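Local coordinates for avidin-related protein 4/5 (Gallus gallus, PDB 1Y55), which binds biotin with high affinity as a thermostable member of the avidin family, at the interface of chains A and B. Coordinates in Å, arbitrary orientation; residue numbers count along the deposited sequence, not the author numbering. Chains: chain A/B, Avidin-related protein 4/5.

The interface of chains A and B. Residues chain A 108, 111-113; chain B 111-113.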
loop_
_atom_site.group_PDB
_atom_site.type_symbol
_atom_site.label_atom_id
_atom_site.label_comp_id
_atom_site.label_asym_id
_atom_site.label_seq_id
_atom_site.Cartn_x
_atom_site.Cartn_y
_atom_site.Cartn_z
ATOM N N TRP A 108 -3.718 13.339 -2.053
ATOM C CA TRP A 108 -2.460 12.602 -1.996
ATOM C C TRP A 108 -2.107 12.103 -0.593
ATOM O O TRP A 108 -1.429 11.102 -0.468
ATOM C CB TRP A 108 -1.296 13.467 -2.535
ATOM C CG TRP A 108 -0.967 14.627 -1.646
ATOM C CD1 TRP A 108 -1.544 15.868 -1.676
ATOM C CD2 TRP A 108 -0.023 14.659 -0.568
ATOM N NE1 TRP A 108 -1.033 16.661 -0.683
ATOM C CE2 TRP A 108 -0.080 15.950 0.004
ATOM C CE3 TRP A 108 0.867 13.725 -0.020
ATOM C CZ2 TRP A 108 0.706 16.322 1.101
ATOM C CZ3 TRP A 108 1.649 14.106 1.061
ATOM C CH2 TRP A 108 1.564 15.381 1.606
ATOM N N THR A 111 -4.416 8.481 2.534
ATOM C CA THR A 111 -4.494 7.024 2.673
ATOM C C THR A 111 -3.282 6.445 3.390
ATOM O O THR A 111 -2.154 6.535 2.906
ATOM C CB THR A 111 -4.659 6.353 1.304
ATOM O OG1 THR A 111 -5.786 6.926 0.628
ATOM C CG2 THR A 111 -4.957 4.879 1.466
ATOM N N ARG A 112 -3.534 5.829 4.545
ATOM C CA ARG A 112 -2.526 5.088 5.299
ATOM C C ARG A 112 -2.684 3.584 5.011
ATOM O O ARG A 112 -3.778 3.117 4.659
ATOM C CB ARG A 112 -2.644 5.377 6.797
ATOM C CG ARG A 112 -2.032 6.731 7.156
ATOM C CD ARG A 112 -2.319 7.234 8.544
ATOM N NE ARG A 112 -3.725 7.579 8.701
ATOM C CZ ARG A 112 -4.256 8.075 9.816
ATOM N NH1 ARG A 112 -3.516 8.269 10.903
ATOM N NH2 ARG A 112 -5.553 8.347 9.851
ATOM N N VAL A 113 -1.587 2.859 5.148
ATOM C CA VAL A 113 -1.544 1.437 4.877
ATOM C C VAL A 113 -0.885 0.715 6.050
ATOM O O VAL A 113 0.010 1.242 6.700
ATOM C CB VAL A 113 -0.804 1.147 3.530
ATOM C CG1 VAL A 113 0.644 1.623 3.550
ATOM C CG2 VAL A 113 -0.888 -0.318 3.127
ATOM N N THR B 111 2.575 5.211 8.017
ATOM C CA THR B 111 2.882 5.002 6.603
ATOM C C THR B 111 1.704 5.337 5.703
ATOM O O THR B 111 0.659 4.692 5.763
ATOM C CB THR B 111 3.348 3.568 6.349
ATOM O OG1 THR B 111 4.420 3.235 7.228
ATOM C CG2 THR B 111 3.878 3.426 4.926
ATOM N N ARG B 112 1.904 6.349 4.859
ATOM C CA ARG B 112 0.961 6.712 3.812
ATOM C C ARG B 112 1.403 6.096 2.481
ATOM O O ARG B 112 2.581 5.832 2.252
ATOM C CB ARG B 112 0.819 8.234 3.710
ATOM C CG ARG B 112 -0.034 8.801 4.841
ATOM C CD ARG B 112 -0.030 10.303 4.980
ATOM N NE ARG B 112 1.270 10.771 5.448
ATOM C CZ ARG B 112 1.573 12.045 5.683
ATOM N NH1 ARG B 112 0.692 13.004 5.479
ATOM N NH2 ARG B 112 2.794 12.347 6.100
ATOM N N VAL B 113 0.426 5.870 1.610
ATOM C CA VAL B 113 0.657 5.250 0.310
ATOM C C VAL B 113 -0.025 6.076 -0.776
ATOM O O VAL B 113 -1.066 6.693 -0.553
ATOM C CB VAL B 113 0.158 3.776 0.312
ATOM C CG1 VAL B 113 -1.343 3.677 0.578
ATOM C CG2 VAL B 113 0.535 3.042 -0.958
HETATM O O HOH W 1 0.134 3.782 8.510
HETATM O O HOH W 2 -1.818 9.052 1.388
HETATM O O HOH W 3 -2.066 9.007 -1.785
#
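A:Arg112 and B:Arg112 pair as an antiparallel beta bridge on a local two-fold axis, where the first residues of strand 111-120 of one avidin-family subunit meet their copies in the other. Avidins are tetramers of beta-barrels, and this short pairing locally extends hydrogen bonding from one barrel to the next. The backbone N of B:Val113 donates to the carbonyl O of A:Thr111 at 3.0 Å, and the twin bond runs from A:Val113 to B:Thr111.

On one face of the bridge the two arginine side chains cross at a slant, touching through their aliphatic stems: A:Arg112 CG lies 3.7 Å from B:Arg112 CG. Each CG stands anti to its own carbonyl carbon (chi1 -78° in A:Arg112, its twin alike), and each chain then bends at chi3. The two guanidinium planes end 64° apart, with A:Arg112 NE and B:Arg112 NE 6.8 Å from each other, a spacing that probably eases the repulsion of like charges. Arginine suits this place because its methylenes can pack at the axis while its charged end leads away.

On the opposite face the contact is made by methyl and methine groups. A:Val113 and B:Val113 meet at about a right angle, A:Val113 CG1 resting 3.9 Å from B:Val113 CB. Chi1 of 61° sets CG1 between the backbone N and carbonyl carbon, where it reaches the partner strand. Beta-branched residues suit an extended strand, and A:Thr111 turns its methyl CG2, not its hydroxyl, to the partner, 3.9 Å from B:Val113 CG1.

Water continues the pairing beyond the direct bonds. Water 2 links A:Thr111 N and O with B:Val113 O and the carbonyl O of A:Trp108, near the end of 3-10 helix 104-109. Water 3 also joins A:Trp108 O to B:Val113 O, lying 2.8 Å from the latter. On the other side of the bridge, water 1 connects B:Thr111 N and O to A:Val113 O.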